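Local atomic coordinates of oxysterol-binding protein homolog 1 (Saccharomyces cerevisiae, PDB entry 5H28), a protein that carries lipids, sterols among them, between membranes through the cytosol, and uses the ankyrin-repeat domain described here for targeting to the nucleus-vacuole junction through NVJ1. Residues T153-R158 with H191-K196; N232-N237 with I242-K247. One frame throughout, in Å; residues are numbered along the deposited sequence.

Interaction 1 (T153-R158 with H191-K196)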
loop_
_atom_site.group_PDB
_atom_site.type_symbol
_atom_site.label_atom_id
_atom_site.label_comp_id
_atom_site.label_asym_id
_atom_site.label_seq_id
_atom_site.Cartn_x
_atom_site.Cartn_y
_atom_site.Cartn_z
ATOM N N THR A 153 0.527 -17.049 -3.202
ATOM C CA THR A 153 0.552 -17.496 -4.588
ATOM C C THR A 153 1.876 -17.107 -5.227
ATOM O O THR A 153 2.538 -17.931 -5.865
ATOM C CB THR A 153 -0.596 -16.867 -5.392
ATOM O OG1 THR A 153 -1.846 -17.305 -4.851
ATOM C CG2 THR A 153 -0.514 -17.279 -6.858
ATOM N N ALA A 154 2.268 -15.852 -5.030
ATOM C CA ALA A 154 3.502 -15.343 -5.603
ATOM C C ALA A 154 4.751 -16.040 -5.072
ATOM O O ALA A 154 5.635 -16.395 -5.860
ATOM C CB ALA A 154 3.601 -13.841 -5.380
ATOM N N PHE A 155 4.856 -16.255 -3.763
ATOM C CA PHE A 155 6.066 -16.916 -3.307
ATOM C C PHE A 155 6.057 -18.420 -3.538
ATOM O O PHE A 155 7.110 -19.005 -3.777
ATOM C CB PHE A 155 6.453 -16.539 -1.846
ATOM C CG PHE A 155 5.514 -17.024 -0.757
ATOM C CD1 PHE A 155 5.350 -18.381 -0.483
ATOM C CD2 PHE A 155 4.893 -16.099 0.087
ATOM C CE1 PHE A 155 4.593 -18.802 0.616
ATOM C CE2 PHE A 155 4.139 -16.511 1.182
ATOM C CZ PHE A 155 3.988 -17.861 1.452
ATOM N N ASN A 156 4.885 -19.049 -3.525
ATOM C CA ASN A 156 4.846 -20.487 -3.756
ATOM C C ASN A 156 5.109 -20.866 -5.204
ATOM O O ASN A 156 5.605 -21.959 -5.477
ATOM C CB ASN A 156 3.521 -21.082 -3.287
ATOM C CG ASN A 156 3.468 -21.230 -1.787
ATOM O OD1 ASN A 156 4.465 -21.587 -1.159
ATOM N ND2 ASN A 156 2.309 -20.963 -1.203
ATOM N N ASN A 157 4.782 -19.977 -6.134
ATOM C CA ASN A 157 5.048 -20.255 -7.538
ATOM C C ASN A 157 6.392 -19.631 -7.905
ATOM O O ASN A 157 6.827 -19.696 -9.052
ATOM C CB ASN A 157 3.934 -19.707 -8.435
ATOM C CG ASN A 157 2.669 -20.543 -8.366
ATOM O OD1 ASN A 157 2.716 -21.736 -8.058
ATOM N ND2 ASN A 157 1.535 -19.928 -8.677
ATOM N N ARG A 158 7.037 -19.033 -6.905
ATOM C CA ARG A 158 8.346 -18.400 -7.058
ATOM C C ARG A 158 8.350 -17.387 -8.195
ATOM O O ARG A 158 9.203 -17.428 -9.084
ATOM C CB ARG A 158 9.421 -19.469 -7.289
ATOM C CG ARG A 158 10.821 -19.060 -6.856
ATOM C CD ARG A 158 11.765 -20.256 -6.943
ATOM N NE ARG A 158 13.075 -20.010 -6.342
ATOM C CZ ARG A 158 14.132 -19.530 -6.990
ATOM N NH1 ARG A 158 14.050 -19.235 -8.280
ATOM N NH2 ARG A 158 15.278 -19.350 -6.346
ATOM N N HIS A 191 10.857 -18.605 7.349
ATOM C CA HIS A 191 11.003 -19.937 7.925
ATOM C C HIS A 191 10.670 -21.028 6.913
ATOM O O HIS A 191 11.388 -22.024 6.801
ATOM C CB HIS A 191 10.100 -20.080 9.151
ATOM C CG HIS A 191 10.322 -19.022 10.185
ATOM N ND1 HIS A 191 10.126 -17.682 9.927
ATOM C CD2 HIS A 191 10.728 -19.104 11.474
ATOM C CE1 HIS A 191 10.402 -16.984 11.015
ATOM N NE2 HIS A 191 10.770 -17.822 11.968
ATOM N N GLU A 192 9.587 -20.833 6.168
ATOM C CA GLU A 192 9.183 -21.820 5.183
ATOM C C GLU A 192 10.227 -22.014 4.096
ATOM O O GLU A 192 10.454 -23.135 3.658
ATOM C CB GLU A 192 7.837 -21.441 4.566
ATOM C CG GLU A 192 6.699 -21.481 5.571
ATOM C CD GLU A 192 6.684 -22.773 6.368
ATOM O OE1 GLU A 192 6.578 -23.853 5.751
ATOM O OE2 GLU A 192 6.780 -22.715 7.611
ATOM N N PHE A 193 10.885 -20.942 3.667
ATOM C CA PHE A 193 11.893 -21.103 2.631
ATOM C C PHE A 193 13.222 -21.612 3.163
ATOM O O PHE A 193 14.035 -22.140 2.409
ATOM C CB PHE A 193 12.034 -19.814 1.823
ATOM C CG PHE A 193 10.958 -19.663 0.792
ATOM C CD1 PHE A 193 11.030 -20.364 -0.412
ATOM C CD2 PHE A 193 9.829 -18.895 1.051
ATOM C CE1 PHE A 193 9.994 -20.309 -1.334
ATOM C CE2 PHE A 193 8.782 -18.833 0.134
ATOM C CZ PHE A 193 8.864 -19.542 -1.063
ATOM N N VAL A 194 13.440 -21.471 4.465
ATOM C CA VAL A 194 14.652 -22.012 5.063
ATOM C C VAL A 194 14.463 -23.535 5.025
ATOM O O VAL A 194 15.376 -24.283 4.657
ATOM C CB VAL A 194 14.824 -21.531 6.521
ATOM C CG1 VAL A 194 15.885 -22.362 7.225
ATOM C CG2 VAL A 194 15.241 -20.068 6.533
ATOM N N LYS A 195 13.265 -23.988 5.383
ATOM C CA LYS A 195 12.957 -25.415 5.365
ATOM C C LYS A 195 12.979 -25.965 3.938
ATOM O O LYS A 195 13.354 -27.120 3.720
ATOM C CB LYS A 195 11.594 -25.675 6.019
ATOM C CG LYS A 195 11.613 -25.433 7.527
ATOM C CD LYS A 195 10.276 -25.701 8.200
ATOM C CE LYS A 195 9.255 -24.614 7.895
ATOM N NZ LYS A 195 8.015 -24.802 8.701
ATOM N N LYS A 196 12.604 -25.130 2.968
ATOM C CA LYS A 196 12.590 -25.534 1.561
ATOM C C LYS A 196 14.021 -25.559 1.017
ATOM O O LYS A 196 14.297 -26.197 0.001
ATOM C CB LYS A 196 11.733 -24.557 0.741
ATOM C CG LYS A 196 11.296 -25.068 -0.637
ATOM C CD LYS A 196 10.384 -24.054 -1.326
ATOM C CE LYS A 196 9.698 -24.637 -2.561
ATOM N NZ LYS A 196 10.659 -25.035 -3.623
#

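Interaction 2 (N232-N237 with I242-K247)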
loop_
_atom_site.group_PDB
_atom_site.type_symbol
_atom_site.label_atom_id
_atom_site.label_comp_id
_atom_site.label_asym_id
_atom_site.label_seq_id
_atom_site.Cartn_x
_atom_site.Cartn_y
_atom_site.Cartn_z
ATOM N N ASN A 232 31.565 -25.354 8.871
ATOM C CA ASN A 232 31.340 -23.931 8.610
ATOM C C ASN A 232 31.934 -23.466 7.283
ATOM O O ASN A 232 31.818 -22.296 6.923
ATOM C CB ASN A 232 31.939 -23.081 9.734
ATOM C CG ASN A 232 31.309 -23.359 11.082
ATOM O OD1 ASN A 232 30.090 -23.274 11.241
ATOM N ND2 ASN A 232 32.138 -23.688 12.067
ATOM N N ASP A 233 32.573 -24.379 6.560
ATOM C CA ASP A 233 33.192 -24.057 5.278
ATOM C C ASP A 233 32.725 -25.026 4.196
ATOM O O ASP A 233 32.722 -26.237 4.401
ATOM C CB ASP A 233 34.719 -24.096 5.432
ATOM C CG ASP A 233 35.451 -24.214 4.108
ATOM O OD1 ASP A 233 35.112 -23.490 3.156
ATOM O OD2 ASP A 233 36.388 -25.036 4.029
ATOM N N THR A 234 32.325 -24.488 3.046
ATOM C CA THR A 234 31.842 -25.315 1.945
ATOM C C THR A 234 32.918 -26.162 1.267
ATOM O O THR A 234 32.603 -27.158 0.617
ATOM C CB THR A 234 31.136 -24.458 0.863
ATOM O OG1 THR A 234 32.044 -23.472 0.355
ATOM C CG2 THR A 234 29.912 -23.766 1.448
ATOM N N ALA A 235 34.184 -25.779 1.416
ATOM C CA ALA A 235 35.278 -26.527 0.792
ATOM C C ALA A 235 35.300 -27.993 1.226
ATOM O O ALA A 235 35.416 -28.298 2.410
ATOM C CB ALA A 235 36.615 -25.866 1.115
ATOM N N THR A 236 35.199 -28.887 0.245
ATOM C CA THR A 236 35.186 -30.338 0.454
ATOM C C THR A 236 33.993 -30.813 1.279
ATOM O O THR A 236 34.037 -31.876 1.898
ATOM C CB THR A 236 36.473 -30.861 1.142
ATOM O OG1 THR A 236 36.450 -30.521 2.532
ATOM C CG2 THR A 236 37.711 -30.262 0.490
ATOM N N ASN A 237 32.932 -30.015 1.298
ATOM C CA ASN A 237 31.718 -30.372 2.026
ATOM C C ASN A 237 30.560 -30.184 1.060
ATOM O O ASN A 237 29.520 -29.632 1.409
ATOM C CB ASN A 237 31.541 -29.463 3.247
ATOM C CG ASN A 237 32.485 -29.817 4.379
ATOM O OD1 ASN A 237 33.044 -28.934 5.035
ATOM N ND2 ASN A 237 32.657 -31.110 4.624
ATOM N N ILE A 242 24.678 -26.428 0.625
ATOM C CA ILE A 242 23.508 -25.557 0.701
ATOM C C ILE A 242 23.169 -25.212 2.147
ATOM O O ILE A 242 22.836 -24.071 2.460
ATOM C CB ILE A 242 22.280 -26.213 0.028
ATOM C CG1 ILE A 242 22.483 -26.243 -1.489
ATOM C CG2 ILE A 242 21.006 -25.449 0.384
ATOM C CD1 ILE A 242 21.370 -26.938 -2.244
ATOM N N ASP A 243 23.269 -26.202 3.025
ATOM C CA ASP A 243 22.970 -26.006 4.436
ATOM C C ASP A 243 23.988 -25.065 5.065
ATOM O O ASP A 243 23.641 -24.220 5.894
ATOM C CB ASP A 243 22.967 -27.361 5.128
ATOM C CG ASP A 243 22.049 -28.346 4.434
ATOM O OD1 ASP A 243 20.816 -28.179 4.534
ATOM O OD2 ASP A 243 22.560 -29.268 3.765
ATOM N N ILE A 244 25.246 -25.208 4.670
ATOM C CA ILE A 244 26.286 -24.338 5.189
ATOM C C ILE A 244 26.023 -22.912 4.706
ATOM O O ILE A 244 26.134 -21.958 5.478
ATOM C CB ILE A 244 27.686 -24.801 4.721
ATOM C CG1 ILE A 244 28.028 -26.141 5.379
ATOM C CG2 ILE A 244 28.731 -23.754 5.074
ATOM C CD1 ILE A 244 29.319 -26.760 4.886
ATOM N N GLU A 245 25.667 -22.771 3.432
ATOM C CA GLU A 245 25.382 -21.461 2.855
ATOM C C GLU A 245 24.223 -20.806 3.599
ATOM O O GLU A 245 24.269 -19.623 3.938
ATOM C CB GLU A 245 25.015 -21.601 1.373
ATOM C CG GLU A 245 24.895 -20.268 0.635
ATOM C CD GLU A 245 24.376 -20.408 -0.790
ATOM O OE1 GLU A 245 24.589 -21.468 -1.410
ATOM O OE2 GLU A 245 23.767 -19.442 -1.294
ATOM N N LEU A 246 23.185 -21.592 3.856
ATOM C CA LEU A 246 22.000 -21.106 4.545
ATOM C C LEU A 246 22.320 -20.665 5.976
ATOM O O LEU A 246 21.835 -19.631 6.443
ATOM C CB LEU A 246 20.932 -22.202 4.546
ATOM C CG LEU A 246 19.512 -21.800 4.935
ATOM C CD1 LEU A 246 19.060 -20.621 4.090
ATOM C CD2 LEU A 246 18.581 -22.987 4.740
ATOM N N LYS A 247 23.134 -21.452 6.670
ATOM C CA LYS A 247 23.520 -21.124 8.038
ATOM C C LYS A 247 24.317 -19.824 8.043
ATOM O O LYS A 247 24.065 -18.932 8.858
ATOM C CB LYS A 247 24.360 -22.257 8.635
ATOM C CG LYS A 247 24.785 -22.033 10.078
ATOM C CD LYS A 247 25.539 -23.236 10.619
ATOM C CE LYS A 247 25.914 -23.049 12.081
ATOM N NZ LYS A 247 26.622 -24.239 12.633
#

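Interaction 1 (T153-R158 with H191-K196)
Phe-193 pushes the leading edge of its ring against Phe-155, and these two residues carry the whole of the close packing between 153-158 and 191-196. CE2 of Phe-193 lies 3.5 Å from CD1 of Phe-155 and also touches its CB. The rings approach obliquely, their planes at 83° and their centroids 5.6 Å apart. Next to CE2, CZ of Phe-193 comes to 3.3 Å from the backbone O of Phe-155, which sits at the ring edge near its plane. The first torsion of Phe-155 (chi1 67°) places CG between N and the carbonyl carbon, and the ring thereby stands beside its own carbonyl, where Phe-193 can meet both. Phenylalanine suits each place: Phe-193 is buried and also packs on Met-201 and Leu-205 of helix 199-207, while Phe-155 leans on Leu-163 of helix 160-167.

Around the two rings the contact is loose and open to solvent, with the exposed Asn-156, Arg-158 and Lys-196 at its margin. Glu-192 turns its carboxylate back to Lys-195, in a salt bridge of 2.7 Å between OE2 and NZ. Arg-158, whose positive phi belongs to the Schellman motif ending helix 130-156, forms a salt bridge with Asp-198. With Glu-192 and Arg-158 each engaged by a charge partner, helix 130-156 meets helix 189-196 of the predicted third ankyrin repeat by van der Waals contact, probably helped by the weakly positive ring edge facing the carbonyl oxygen.

Interaction 2 (N232-N237 with I242-K247)
Ile-244 points from its helix toward the loop 232-237, and its two branches divide the work. CG2 meets the methyl CG2 of Thr-234 at 3.8 Å, the two side chains crossing at a slant, and the same branch also lies against the backbone O of Asn-232. The other branch has CG1 anti to the carbonyl carbon (chi1 -68°) and an extended second torsion, which carries CD1 out to 3.5 Å from the backbone O of Asp-233 and 3.9 Å from CB of Asn-237. A beta-branched, purely apolar residue fits here because one branch meets the Thr-234 methyl and the other the Asn-237 CB, with the two backbone oxygens as neighbours. Thr-234 is exposed, and it is its methyl CG2, beside its own backbone N, that touches Ile-244.

The loop is shaped by a type II beta turn from Thr-234 to Asn-237, overlapped at its start by an Asx turn in which Asp-233 OD1 accepts from the backbone N of Ala-235 at 3.0 Å, with the donor well above the carboxylate plane. It folds back on helix 241-256 at the surface of this end of the ankyrin domain. Cutting Ile-244 back to its CB, as an alanine here would, is likely to strip the Thr-234 methyl and Asn-237 CB of most of their apolar cover and leave the turn freer to move.

Farther along the helix, Lys-247 runs fully extended to bring NZ obliquely toward Asn-232; the 3.9 Å from NZ to OD1 is too long for a hydrogen bond, and that oxygen accepts a weak one from Lys-248.

Overall arrangement
From the N terminus, the chain passes the first predicted ankyrin repeats, then the long helix 130-156, whose end opens interaction 1. After 32 further residues, helices 160-167 and 172-175 among them, helix 189-196 of the third predicted repeat returns to close that loop. Helix 199-207 and a long loop follow, and only then does interaction 2 open, closing across just four residues between the loop 232-237 and helix 241-256. The two contacts thus lie in series, neither enclosing nor crossing the other, with centres about 21 Å apart. Helices 189-196 and 241-256 link them directly: Val-194 O packs 3.5 Å from Leu-246 CD2.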